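Local coordinates for protein alkyl hydroperoxide reductase, C subunit (Enterococcus faecalis, PDB 5Y63) that probably reduces hydrogen peroxide and organic hydroperoxides to water and alcohols as a thiol peroxidase of the 2-Cys peroxiredoxin family, working as a ring-like decamer of five homodimers, at residues N16-D21 with S137-I142; G42-F47 with S133-P138; P51-F56 with S81-S86; Y88-W93 with M107-N112. All coordinates share one frame; numbering follows the deposited sequence.

Interaction 1: N16-D21 with S137-I142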
loop_
_atom_site.group_PDB
_atom_site.type_symbol
_atom_site.label_atom_id
_atom_site.label_comp_id
_atom_site.label_asym_id
_atom_site.label_seq_id
_atom_site.Cartn_x
_atom_site.Cartn_y
_atom_site.Cartn_z
ATOM N N ASN A 16 5.726 -20.352 -27.989
ATOM C CA ASN A 16 4.440 -20.908 -27.553
ATOM C C ASN A 16 3.519 -19.885 -26.873
ATOM O O ASN A 16 2.817 -20.214 -25.917
ATOM C CB ASN A 16 4.648 -22.132 -26.648
ATOM C CG ASN A 16 5.421 -23.241 -27.335
ATOM O OD1 ASN A 16 5.270 -23.465 -28.539
ATOM N ND2 ASN A 16 6.247 -23.949 -26.571
ATOM N N GLN A 17 3.525 -18.652 -27.373
ATOM C CA GLN A 17 2.559 -17.642 -26.950
ATOM C C GLN A 17 1.570 -17.384 -28.079
ATOM O O GLN A 17 1.969 -17.159 -29.221
ATOM C CB GLN A 17 3.258 -16.340 -26.560
ATOM C CG GLN A 17 4.099 -16.434 -25.295
ATOM C CD GLN A 17 3.275 -16.722 -24.049
ATOM O OE1 GLN A 17 2.071 -16.463 -24.011
ATOM N NE2 GLN A 17 3.925 -17.261 -23.020
ATOM N N LYS A 18 0.283 -17.421 -27.745
ATOM C CA LYS A 18 -0.790 -17.199 -28.714
ATOM C C LYS A 18 -0.850 -15.737 -29.141
ATOM O O LYS A 18 -0.573 -14.843 -28.339
ATOM C CB LYS A 18 -2.142 -17.608 -28.114
ATOM C CG LYS A 18 -2.376 -19.109 -28.056
ATOM C CD LYS A 18 -3.134 -19.600 -29.283
ATOM C CE LYS A 18 -3.229 -21.120 -29.350
ATOM N NZ LYS A 18 -3.490 -21.781 -28.041
ATOM N N LEU A 19 -1.215 -15.497 -30.398
ATOM C CA LEU A 19 -1.475 -14.138 -30.871
ATOM C C LEU A 19 -2.671 -13.545 -30.134
ATOM O O LEU A 19 -3.709 -14.192 -29.998
ATOM C CB LEU A 19 -1.768 -14.117 -32.373
ATOM C CG LEU A 19 -0.637 -14.444 -33.347
ATOM C CD1 LEU A 19 -1.166 -14.397 -34.773
ATOM C CD2 LEU A 19 0.534 -13.486 -33.186
ATOM N N PHE A 20 -2.510 -12.317 -29.655
ATOM C CA PHE A 20 -3.619 -11.550 -29.085
ATOM C C PHE A 20 -4.676 -11.192 -30.137
ATOM O O PHE A 20 -4.412 -11.226 -31.343
ATOM C CB PHE A 20 -3.098 -10.287 -28.374
ATOM C CG PHE A 20 -2.724 -9.146 -29.300
ATOM C CD1 PHE A 20 -1.704 -9.278 -30.240
ATOM C CD2 PHE A 20 -3.371 -7.921 -29.197
ATOM C CE1 PHE A 20 -1.361 -8.223 -31.070
ATOM C CE2 PHE A 20 -3.026 -6.862 -30.023
ATOM C CZ PHE A 20 -2.021 -7.014 -30.961
ATOM N N ASP A 21 -5.880 -10.870 -29.669
ATOM C CA ASP A 21 -6.958 -10.429 -30.549
ATOM C C ASP A 21 -6.654 -9.016 -31.033
ATOM O O ASP A 21 -6.435 -8.111 -30.230
ATOM C CB ASP A 21 -8.308 -10.464 -29.825
ATOM C CG ASP A 21 -9.471 -10.059 -30.724
ATOM O OD1 ASP A 21 -9.331 -10.108 -31.966
ATOM O OD2 ASP A 21 -10.535 -9.693 -30.183
ATOM N N SER A 137 2.511 -20.644 -35.956
ATOM C CA SER A 137 1.770 -21.825 -36.402
ATOM C C SER A 137 0.315 -21.471 -36.728
ATOM O O SER A 137 -0.148 -20.389 -36.375
ATOM C CB SER A 137 1.820 -22.916 -35.328
ATOM O OG SER A 137 0.938 -22.624 -34.257
ATOM N N PRO A 138 -0.416 -22.386 -37.397
ATOM C CA PRO A 138 -1.826 -22.142 -37.726
ATOM C C PRO A 138 -2.747 -21.966 -36.518
ATOM O O PRO A 138 -3.800 -21.345 -36.641
ATOM C CB PRO A 138 -2.227 -23.396 -38.510
ATOM C CG PRO A 138 -0.952 -23.939 -39.041
ATOM C CD PRO A 138 0.055 -23.659 -37.972
ATOM N N GLU A 139 -2.352 -22.513 -35.369
ATOM C CA GLU A 139 -3.105 -22.349 -34.126
ATOM C C GLU A 139 -2.781 -21.025 -33.421
ATOM O O GLU A 139 -3.378 -20.708 -32.396
ATOM C CB GLU A 139 -2.843 -23.535 -33.192
ATOM C CG GLU A 139 -3.944 -23.764 -32.161
ATOM C CD GLU A 139 -3.929 -25.160 -31.550
ATOM O OE1 GLU A 139 -3.516 -26.122 -32.235
ATOM O OE2 GLU A 139 -4.349 -25.297 -30.378
ATOM N N GLY A 140 -1.839 -20.260 -33.969
ATOM C CA GLY A 140 -1.523 -18.920 -33.472
ATOM C C GLY A 140 -0.330 -18.851 -32.531
ATOM O O GLY A 140 -0.080 -17.806 -31.925
ATOM N N ASP A 141 0.412 -19.952 -32.422
ATOM C CA ASP A 141 1.547 -20.043 -31.510
ATOM C C ASP A 141 2.830 -19.577 -32.185
ATOM O O ASP A 141 3.118 -19.968 -33.314
ATOM C CB ASP A 141 1.731 -21.485 -31.035
ATOM C CG ASP A 141 0.534 -22.010 -30.272
ATOM O OD1 ASP A 141 -0.018 -21.266 -29.433
ATOM O OD2 ASP A 141 0.151 -23.176 -30.504
ATOM N N ILE A 142 3.601 -18.751 -31.483
ATOM C CA ILE A 142 4.892 -18.286 -31.980
ATOM C C ILE A 142 5.916 -19.401 -31.800
ATOM O O ILE A 142 6.118 -19.886 -30.686
ATOM C CB ILE A 142 5.356 -17.019 -31.238
ATOM C CG1 ILE A 142 4.375 -15.869 -31.493
ATOM C CG2 ILE A 142 6.763 -16.623 -31.674
ATOM C CD1 ILE A 142 4.446 -14.759 -30.467
#
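Lys18 and Asp141 each carry CG anti to their own carbonyl carbon, beside the backbone N (chi1 -76° and -61°), and their side chains run next to each other in the same direction. They meet where the N-terminal loop ahead of strand 23-28 crosses the beta hairpin of the thioredoxin fold that joins strands 128-136 and 142-148. The connection contains a type I beta turn from Ser137 to Gly140. A bend at chi2 turns CD of the lysine toward Glu139 O, and CE lies 3.2 Å from Asp141 OD1. The salt bridge itself is long, with Lys18 NZ 3.8 Å from Asp141 OD1. Glu139 OE2 adds a second negative charge near the amine without closing a bridge.

Backbone bonds carry the rest. Lys18 and Asp141 form a single beta bridge, flanked by bonds from Ile142 N to Gln17 O (3.2 Å) and from Leu19 N to Gly140 O (3.0 Å). Ile142 N approaches its acceptor from above the carbonyl plane. One step outward, Asn16 N reaches Ile142 O at 2.8 Å, in the plane of that carbonyl. Gly140, at phi 98°, has a backbone conformation suited to glycine and gives its O to Leu19 N and, in a CA-H...O contact, to Lys18 CA. Within the turn, Ser137 OG accepts from Asp141 N. Leu19 packs on Phe118 and Phe119 of helix 114-119, while Ile142 turns its CG1 to Gln17 O at 3.6 Å.

Interaction 2: G42-F47 with S133-P138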
loop_
_atom_site.group_PDB
_atom_site.type_symbol
_atom_site.label_atom_id
_atom_site.label_comp_id
_atom_site.label_asym_id
_atom_site.label_seq_id
_atom_site.Cartn_x
_atom_site.Cartn_y
_atom_site.Cartn_z
ATOM N N GLY A 42 -5.312 -20.809 -39.319
ATOM C CA GLY A 42 -5.595 -21.752 -40.399
ATOM C C GLY A 42 -4.373 -22.046 -41.243
ATOM O O GLY A 42 -4.137 -23.194 -41.617
ATOM N N LYS A 43 -3.608 -21.004 -41.552
ATOM C CA LYS A 43 -2.339 -21.146 -42.258
ATOM C C LYS A 43 -1.182 -20.780 -41.340
ATOM O O LYS A 43 -1.374 -20.117 -40.321
ATOM C CB LYS A 43 -2.303 -20.221 -43.475
ATOM C CG LYS A 43 -3.319 -20.544 -44.554
ATOM C CD LYS A 43 -3.095 -19.671 -45.779
ATOM C CE LYS A 43 -3.977 -20.084 -46.946
ATOM N NZ LYS A 43 -5.405 -19.747 -46.708
ATOM N N TRP A 44 0.022 -21.209 -41.713
ATOM C CA TRP A 44 1.243 -20.679 -41.111
ATOM C C TRP A 44 1.370 -19.214 -41.506
ATOM O O TRP A 44 0.733 -18.760 -42.460
ATOM C CB TRP A 44 2.482 -21.458 -41.566
ATOM C CG TRP A 44 2.651 -22.764 -40.857
ATOM C CD1 TRP A 44 2.067 -23.952 -41.179
ATOM C CD2 TRP A 44 3.454 -23.016 -39.697
ATOM N NE1 TRP A 44 2.455 -24.928 -40.295
ATOM C CE2 TRP A 44 3.309 -24.381 -39.376
ATOM C CE3 TRP A 44 4.286 -22.221 -38.900
ATOM C CZ2 TRP A 44 3.961 -24.971 -38.291
ATOM C CZ3 TRP A 44 4.934 -22.809 -37.819
ATOM C CH2 TRP A 44 4.766 -24.171 -37.527
ATOM N N SER A 45 2.182 -18.473 -40.763
ATOM C CA SER A 45 2.322 -17.047 -41.007
ATOM C C SER A 45 3.686 -16.539 -40.585
ATOM O O SER A 45 4.236 -16.968 -39.569
ATOM C CB SER A 45 1.229 -16.273 -40.271
ATOM O OG SER A 45 1.247 -16.565 -38.889
ATOM N N ILE A 46 4.223 -15.624 -41.387
ATOM C CA ILE A 46 5.461 -14.938 -41.071
ATOM C C ILE A 46 5.171 -13.449 -40.965
ATOM O O ILE A 46 4.816 -12.812 -41.955
ATOM C CB ILE A 46 6.538 -15.174 -42.147
ATOM C CG1 ILE A 46 6.952 -16.648 -42.166
ATOM C CG2 ILE A 46 7.756 -14.292 -41.889
ATOM C CD1 ILE A 46 7.780 -17.044 -43.372
ATOM N N PHE A 47 5.307 -12.907 -39.757
ATOM C CA PHE A 47 5.270 -11.462 -39.558
ATOM C C PHE A 47 6.657 -10.907 -39.859
ATOM O O PHE A 47 7.644 -11.372 -39.295
ATOM C CB PHE A 47 4.841 -11.114 -38.133
ATOM C CG PHE A 47 3.386 -11.369 -37.868
ATOM C CD1 PHE A 47 2.941 -12.642 -37.539
ATOM C CD2 PHE A 47 2.460 -10.340 -37.962
ATOM C CE1 PHE A 47 1.599 -12.882 -37.303
ATOM C CE2 PHE A 47 1.116 -10.574 -37.726
ATOM C CZ PHE A 47 0.685 -11.847 -37.395
ATOM N N SER A 133 11.441 -10.847 -37.388
ATOM C CA SER A 133 10.653 -11.827 -38.119
ATOM C C SER A 133 10.116 -12.846 -37.129
ATOM O O SER A 133 10.829 -13.252 -36.218
ATOM C CB SER A 133 11.510 -12.526 -39.173
ATOM O OG SER A 133 12.113 -11.584 -40.039
ATOM N N PHE A 134 8.861 -13.251 -37.310
ATOM C CA PHE A 134 8.215 -14.226 -36.431
ATOM C C PHE A 134 7.494 -15.295 -37.247
ATOM O O PHE A 134 6.672 -14.975 -38.102
ATOM C CB PHE A 134 7.206 -13.530 -35.517
ATOM C CG PHE A 134 7.825 -12.553 -34.563
ATOM C CD1 PHE A 134 8.096 -11.250 -34.962
ATOM C CD2 PHE A 134 8.127 -12.931 -33.261
ATOM C CE1 PHE A 134 8.666 -10.346 -34.082
ATOM C CE2 PHE A 134 8.699 -12.031 -32.376
ATOM C CZ PHE A 134 8.968 -10.736 -32.786
ATOM N N ILE A 135 7.805 -16.562 -36.974
ATOM C CA ILE A 135 7.105 -17.687 -37.588
ATOM C C ILE A 135 6.057 -18.191 -36.606
ATOM O O ILE A 135 6.385 -18.585 -35.486
ATOM C CB ILE A 135 8.073 -18.829 -37.954
ATOM C CG1 ILE A 135 9.080 -18.341 -39.003
ATOM C CG2 ILE A 135 7.302 -20.037 -38.476
ATOM C CD1 ILE A 135 10.200 -19.314 -39.292
ATOM N N VAL A 136 4.798 -18.178 -37.036
ATOM C CA VAL A 136 3.672 -18.521 -36.173
ATOM C C VAL A 136 2.884 -19.674 -36.790
ATOM O O VAL A 136 2.619 -19.676 -37.991
ATOM C CB VAL A 136 2.748 -17.301 -35.967
ATOM C CG1 VAL A 136 1.635 -17.606 -34.974
ATOM C CG2 VAL A 136 3.559 -16.101 -35.497
ATOM N N SER A 137 2.511 -20.644 -35.956
ATOM C CA SER A 137 1.770 -21.825 -36.402
ATOM C C SER A 137 0.315 -21.471 -36.728
ATOM O O SER A 137 -0.148 -20.389 -36.375
ATOM C CB SER A 137 1.820 -22.916 -35.328
ATOM O OG SER A 137 0.938 -22.624 -34.257
ATOM N N PRO A 138 -0.416 -22.386 -37.397
ATOM C CA PRO A 138 -1.826 -22.142 -37.726
ATOM C C PRO A 138 -2.747 -21.966 -36.518
ATOM O O PRO A 138 -3.800 -21.345 -36.641
ATOM C CB PRO A 138 -2.227 -23.396 -38.510
ATOM C CG PRO A 138 -0.952 -23.939 -39.041
ATOM C CD PRO A 138 0.055 -23.659 -37.972
HETATM O O HOH W 1 -0.577 -18.238 -38.177
#
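Ser45 and Val136 form a hydrogen-bonded pair in the antiparallel ladder between strands 44-49 and 128-136 of the thioredoxin-fold sheet. Their two backbone bonds are Ser45 N to Val136 O (3.1 Å) and Val136 N to Ser45 O (2.9 Å). Phe47 and Phe134 repeat this pattern, and Ile46 with Ile135 makes the non-hydrogen-bonded pair between them. Outside the strands, Gly42 N is hydrogen-bonded to Pro138 O.

The CH-pi contacts belong to Trp44. Its indole lies across the start of the turn, with CG beside the backbone N (chi1 -78°). Over one face, Ser137 CA sits 3.7 Å from the centroid of the six-membered ring and Pro138 CD 3.6 Å from that of the five-membered ring.

Apolar packing divides between the two sides of the sheet. Ile46 and Ile135 lie side by side, and Ile135 CG2 also meets Trp44 CZ3; Ile135 and Trp44 reach helix 156-171. On the side of Ser45, Phe47, Phe134 and Val136, Val136 CG2 comes up at the edge of the Phe47 ring, and Phe119 meets both phenylalanine rings.

A water lies where the strands part. It is placed to donate to Lys43 O and Ser137 O, though more acceptors are in reach than it has protons, and it is also hydrogen-bonded to Ser45 OG. That hydroxyl stands between its own backbone N and carbonyl carbon (chi1 56°), with OG 3.4 Å from Val136 CB.

Interaction 3: P51-F56 with S81-S86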
loop_
_atom_site.group_PDB
_atom_site.type_symbol
_atom_site.label_atom_id
_atom_site.label_comp_id
_atom_site.label_asym_id
_atom_site.label_seq_id
_atom_site.Cartn_x
_atom_site.Cartn_y
_atom_site.Cartn_z
ATOM N N PRO A 51 11.675 -1.201 -40.319
ATOM C CA PRO A 51 11.647 0.139 -39.713
ATOM C C PRO A 51 10.777 1.189 -40.403
ATOM O O PRO A 51 9.909 1.773 -39.753
ATOM C CB PRO A 51 13.121 0.573 -39.736
ATOM C CG PRO A 51 13.896 -0.691 -39.861
ATOM C CD PRO A 51 13.045 -1.586 -40.704
ATOM N N ALA A 52 11.005 1.443 -41.689
ATOM C CA ALA A 52 10.366 2.587 -42.347
ATOM C C ALA A 52 10.146 2.414 -43.846
ATOM O O ALA A 52 10.967 1.823 -44.545
ATOM C CB ALA A 52 11.185 3.846 -42.091
ATOM N N ASP A 53 9.026 2.950 -44.329
ATOM C CA ASP A 53 8.775 3.064 -45.761
ATOM C C ASP A 53 9.651 4.166 -46.348
ATOM O O ASP A 53 10.225 4.977 -45.622
ATOM C CB ASP A 53 7.301 3.369 -46.038
ATOM C CG ASP A 53 6.391 2.201 -45.721
ATOM O OD1 ASP A 53 6.767 1.354 -44.890
ATOM O OD2 ASP A 53 5.295 2.124 -46.309
ATOM N N PHE A 54 9.720 4.197 -47.673
ATOM C CA PHE A 54 10.622 5.081 -48.411
ATOM C C PHE A 54 12.024 5.101 -47.803
ATOM O O PHE A 54 12.590 6.159 -47.530
ATOM C CB PHE A 54 10.019 6.485 -48.506
ATOM C CG PHE A 54 8.769 6.537 -49.335
ATOM C CD1 PHE A 54 7.540 6.195 -48.786
ATOM C CD2 PHE A 54 8.822 6.905 -50.671
ATOM C CE1 PHE A 54 6.387 6.232 -49.552
ATOM C CE2 PHE A 54 7.673 6.945 -51.442
ATOM C CZ PHE A 54 6.453 6.610 -50.882
ATOM N N SER A 55 12.562 3.902 -47.596
ATOM C CA SER A 55 13.899 3.712 -47.053
ATOM C C SER A 55 14.742 2.954 -48.076
ATOM O O SER A 55 14.231 2.518 -49.111
ATOM C CB SER A 55 13.823 2.941 -45.735
ATOM O OG SER A 55 15.039 3.040 -45.020
ATOM N N PHE A 56 16.029 2.797 -47.781
ATOM C CA PHE A 56 16.983 2.229 -48.737
ATOM C C PHE A 56 17.191 0.726 -48.562
ATOM O O PHE A 56 17.212 -0.014 -49.546
ATOM C CB PHE A 56 18.320 2.966 -48.634
ATOM C CG PHE A 56 18.199 4.456 -48.814
ATOM C CD1 PHE A 56 18.015 5.003 -50.078
ATOM C CD2 PHE A 56 18.251 5.310 -47.717
ATOM C CE1 PHE A 56 17.897 6.374 -50.248
ATOM C CE2 PHE A 56 18.134 6.682 -47.881
ATOM C CZ PHE A 56 17.957 7.215 -49.148
ATOM N N SER A 81 3.970 -8.308 -43.842
ATOM C CA SER A 81 4.977 -7.291 -43.554
ATOM C C SER A 81 4.363 -6.214 -42.668
ATOM O O SER A 81 3.252 -5.748 -42.926
ATOM C CB SER A 81 5.542 -6.677 -44.836
ATOM O OG SER A 81 4.654 -5.734 -45.411
ATOM N N VAL A 82 5.090 -5.828 -41.624
ATOM C CA VAL A 82 4.579 -4.893 -40.632
ATOM C C VAL A 82 5.520 -3.702 -40.477
ATOM O O VAL A 82 6.739 -3.854 -40.405
ATOM C CB VAL A 82 4.393 -5.571 -39.258
ATOM C CG1 VAL A 82 3.492 -4.726 -38.366
ATOM C CG2 VAL A 82 3.809 -6.967 -39.418
ATOM N N SER A 83 4.929 -2.515 -40.429
ATOM C CA SER A 83 5.658 -1.280 -40.182
ATOM C C SER A 83 4.756 -0.341 -39.388
ATOM O O SER A 83 3.538 -0.520 -39.359
ATOM C CB SER A 83 6.090 -0.652 -41.512
ATOM O OG SER A 83 6.223 0.756 -41.430
ATOM N N GLU A 84 5.355 0.656 -38.748
ATOM C CA GLU A 84 4.593 1.649 -37.998
ATOM C C GLU A 84 3.996 2.721 -38.916
ATOM O O GLU A 84 3.419 3.698 -38.441
ATOM C CB GLU A 84 5.468 2.292 -36.918
ATOM C CG GLU A 84 6.042 1.302 -35.915
ATOM C CD GLU A 84 4.974 0.580 -35.117
ATOM O OE1 GLU A 84 4.436 1.179 -34.166
ATOM O OE2 GLU A 84 4.680 -0.591 -35.436
ATOM N N ASP A 85 4.142 2.535 -40.227
ATOM C CA ASP A 85 3.531 3.414 -41.217
ATOM C C ASP A 85 2.068 3.048 -41.437
ATOM O O ASP A 85 1.655 1.915 -41.183
ATOM C CB ASP A 85 4.297 3.328 -42.541
ATOM C CG ASP A 85 5.707 3.872 -42.429
ATOM O OD1 ASP A 85 5.849 5.102 -42.265
ATOM O OD2 ASP A 85 6.668 3.076 -42.502
ATOM N N SER A 86 1.289 4.016 -41.912
ATOM C CA SER A 86 -0.124 3.791 -42.196
ATOM C C SER A 86 -0.294 3.059 -43.516
ATOM O O SER A 86 0.626 3.000 -44.335
ATOM C CB SER A 86 -0.894 5.114 -42.237
ATOM O OG SER A 86 -0.595 5.846 -43.411
HETATM O O HOH W 2 8.295 0.241 -38.110
#
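The side chains of Asp53 and Asp85 pass alongside each other, pointing opposite ways, their carboxylate planes 48° apart. The one hydrogen bond across the contact runs from the backbone N of Asp53 to Asp85 OD2 at 3.0 Å, with the donor above the carboxylate plane. Asp85 N in turn donates to Ser83 OG (3.0 Å), closing an ST turn.

Asp53 OD1 and Asp85 OD2 form a like-charged pair. Other partners grip the Asp53 carboxylate, with Tyr50 OH bound to OD1 and His90 ND1 to OD2.

A water joins the two backbones, donating to Pro51 O and accepting from Glu84 N.

The loop 51-56 leads into helix 58-67, which begins with the predicted peroxidatic Cys58, and the Pro51 side chain is about 4 Å from that cysteine's. The contact thus ties this active-site loop of the peroxiredoxin to segment 81-86, which follows on from strand 77-83, just before Ser86 N-caps helix 87-96. Val89 and Trp93 of that helix pack on Asp53, and Val89 of a neighbouring subunit packs on Asp85.

Interaction 4: Y88-W93 with M107-N112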
loop_
_atom_site.group_PDB
_atom_site.type_symbol
_atom_site.label_atom_id
_atom_site.label_comp_id
_atom_site.label_asym_id
_atom_site.label_seq_id
_atom_site.Cartn_x
_atom_site.Cartn_y
_atom_site.Cartn_z
ATOM N N TYR A 88 -2.111 4.109 -45.871
ATOM C CA TYR A 88 -1.990 5.163 -46.888
ATOM C C TYR A 88 -0.564 5.237 -47.442
ATOM O O TYR A 88 -0.367 5.342 -48.653
ATOM C CB TYR A 88 -2.371 6.540 -46.320
ATOM C CG TYR A 88 -3.823 6.698 -45.910
ATOM C CD1 TYR A 88 -4.848 6.636 -46.853
ATOM C CD2 TYR A 88 -4.170 6.940 -44.577
ATOM C CE1 TYR A 88 -6.175 6.791 -46.479
ATOM C CE2 TYR A 88 -5.492 7.097 -44.194
ATOM C CZ TYR A 88 -6.491 7.021 -45.147
ATOM O OH TYR A 88 -7.806 7.175 -44.765
ATOM N N VAL A 89 0.418 5.175 -46.544
ATOM C CA VAL A 89 1.830 5.301 -46.911
ATOM C C VAL A 89 2.317 4.098 -47.719
ATOM O O VAL A 89 3.113 4.255 -48.646
ATOM C CB VAL A 89 2.724 5.483 -45.664
ATOM C CG1 VAL A 89 4.200 5.493 -46.043
ATOM C CG2 VAL A 89 2.368 6.774 -44.939
ATOM N N HIS A 90 1.842 2.905 -47.364
ATOM C CA HIS A 90 2.208 1.687 -48.090
ATOM C C HIS A 90 1.793 1.765 -49.557
ATOM O O HIS A 90 2.552 1.366 -50.439
ATOM C CB HIS A 90 1.577 0.447 -47.446
ATOM C CG HIS A 90 2.078 0.151 -46.065
ATOM N ND1 HIS A 90 3.379 0.385 -45.673
ATOM C CD2 HIS A 90 1.456 -0.390 -44.991
ATOM C CE1 HIS A 90 3.530 0.020 -44.414
ATOM N NE2 HIS A 90 2.380 -0.457 -43.977
ATOM N N LYS A 91 0.591 2.281 -49.809
ATOM C CA LYS A 91 0.086 2.441 -51.173
ATOM C C LYS A 91 0.996 3.338 -52.010
ATOM O O LYS A 91 1.334 3.002 -53.146
ATOM C CB LYS A 91 -1.334 3.014 -51.154
ATOM C CG LYS A 91 -1.972 3.150 -52.530
ATOM C CD LYS A 91 -3.391 3.684 -52.426
ATOM C CE LYS A 91 -3.854 4.338 -53.718
ATOM N NZ LYS A 91 -5.057 5.185 -53.495
ATOM N N ALA A 92 1.386 4.477 -51.445
ATOM C CA ALA A 92 2.284 5.409 -52.126
ATOM C C ALA A 92 3.668 4.802 -52.362
ATOM O O ALA A 92 4.301 5.068 -53.385
ATOM C CB ALA A 92 2.405 6.697 -51.329
ATOM N N TRP A 93 4.129 3.992 -51.412
ATOM C CA TRP A 93 5.428 3.326 -51.518
ATOM C C TRP A 93 5.425 2.278 -52.630
ATOM O O TRP A 93 6.437 2.078 -53.301
ATOM C CB TRP A 93 5.803 2.691 -50.172
ATOM C CG TRP A 93 7.254 2.333 -50.019
ATOM C CD1 TRP A 93 8.323 2.926 -50.633
ATOM C CD2 TRP A 93 7.800 1.320 -49.161
ATOM N NE1 TRP A 93 9.495 2.332 -50.227
ATOM C CE2 TRP A 93 9.202 1.344 -49.323
ATOM C CE3 TRP A 93 7.238 0.386 -48.283
ATOM C CZ2 TRP A 93 10.050 0.474 -48.635
ATOM C CZ3 TRP A 93 8.084 -0.479 -47.599
ATOM C CH2 TRP A 93 9.473 -0.428 -47.781
ATOM N N MET A 107 0.574 -6.028 -46.802
ATOM C CA MET A 107 1.402 -5.142 -45.992
ATOM C C MET A 107 0.571 -4.523 -44.869
ATOM O O MET A 107 -0.236 -3.618 -45.107
ATOM C CB MET A 107 1.989 -4.037 -46.868
ATOM C CG MET A 107 2.740 -4.541 -48.086
ATOM S SD MET A 107 3.448 -3.182 -49.032
ATOM C CE MET A 107 4.839 -2.738 -47.992
ATOM N N LEU A 108 0.769 -5.013 -43.647
ATOM C CA LEU A 108 0.008 -4.534 -42.493
ATOM C C LEU A 108 0.504 -3.165 -42.039
ATOM O O LEU A 108 1.704 -2.895 -42.046
ATOM C CB LEU A 108 0.105 -5.517 -41.325
ATOM C CG LEU A 108 -0.329 -6.967 -41.564
ATOM C CD1 LEU A 108 -0.297 -7.735 -40.250
ATOM C CD2 LEU A 108 -1.710 -7.053 -42.195
ATOM N N ALA A 109 -0.436 -2.307 -41.653
ATOM C CA ALA A 109 -0.121 -1.004 -41.088
ATOM C C ALA A 109 -0.271 -1.085 -39.577
ATOM O O ALA A 109 -1.187 -1.742 -39.073
ATOM C CB ALA A 109 -1.055 0.054 -41.651
ATOM N N ASP A 110 0.626 -0.416 -38.858
ATOM C CA ASP A 110 0.591 -0.417 -37.401
ATOM C C ASP A 110 0.960 0.953 -36.825
ATOM O O ASP A 110 1.952 1.078 -36.112
ATOM C CB ASP A 110 1.531 -1.504 -36.862
ATOM C CG ASP A 110 1.392 -1.711 -35.365
ATOM O OD1 ASP A 110 0.290 -1.483 -34.821
ATOM O OD2 ASP A 110 2.389 -2.109 -34.728
ATOM N N PRO A 111 0.155 1.989 -37.128
ATOM C CA PRO A 111 0.476 3.314 -36.593
ATOM C C PRO A 111 0.298 3.434 -35.077
ATOM O O PRO A 111 1.028 4.191 -34.442
ATOM C CB PRO A 111 -0.509 4.244 -37.322
ATOM C CG PRO A 111 -1.053 3.449 -38.460
ATOM C CD PRO A 111 -1.041 2.033 -37.986
ATOM N N ASN A 112 -0.666 2.710 -34.509
ATOM C CA ASN A 112 -0.881 2.731 -33.059
ATOM C C ASN A 112 0.164 1.925 -32.290
ATOM O O ASN A 112 0.377 2.161 -31.102
ATOM C CB ASN A 112 -2.303 2.276 -32.685
ATOM C CG ASN A 112 -2.610 0.845 -33.102
ATOM O OD1 ASN A 112 -1.719 -0.000 -33.204
ATOM N ND2 ASN A 112 -3.887 0.564 -33.333
#
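His90 is gripped at both ring nitrogens: ND1 is hydrogen-bonded to Asp53 OD2, and NE2 donates to Leu108 O at 3.2 Å. It projects from helix 87-96 onto strand 107-109, at the helix-on-sheet layer of the thioredoxin fold, where the axes of 88-93 and 107-109 approach to 9.0 Å, with their directions 145° apart. The bond to Leu108 O is bent, with an N-H...O angle of 137°. NE2 stands above the plane of that carbonyl, and the oxygen is itself tilted from the imidazole plane. With both nitrogens engaged, rotation of the ring is restrained, and the neighbouring aspartate would probably favour a protonated imidazole.

Met107 packs beside the histidine. Its CB lies over one face of the ring, offset toward the rim and 4.1 Å from CD2, while Ala109 CA comes near the plane at the ring's edge. The methionine's CG is anti to its carbonyl carbon (chi1 -54°), and the chain then bends at chi3, bringing the terminal methyl to Trp93. The two side chains cross at about a right angle.

Trp93 also meets the ring of Phe54, and its side chain is about 4 Å from that of Cys58, the predicted peroxidatic cysteine. The helix thus links strand 107-109 to the surroundings of the predicted active site. Val89 and Ala92 pack on Asp85 and Phe54 of a neighbouring subunit. Met107 CE lies 3.9 Å from Trp93 CE3.

All four contacts belong to one thioredoxin-fold domain. Interactions 1 and 2 share Ser137 and Pro138, their centres 8 Å apart, and pack through Leu19, Phe47 and Val136. Interactions 3 and 4 lie with centres 7 Å apart and follow in series along the chain, both nested inside the loops closed by interactions 1 and 2. About 20 Å separates the centre of interaction 2 from those of 3 and 4, across the chain's centre, yet Phe47 touches Val82 and Leu108 through the shared sheet. One pair lies at the hairpin end of the sheet; the other lies beside the predicted active site, and both of its contacts meet the same neighbouring subunit of the decamer.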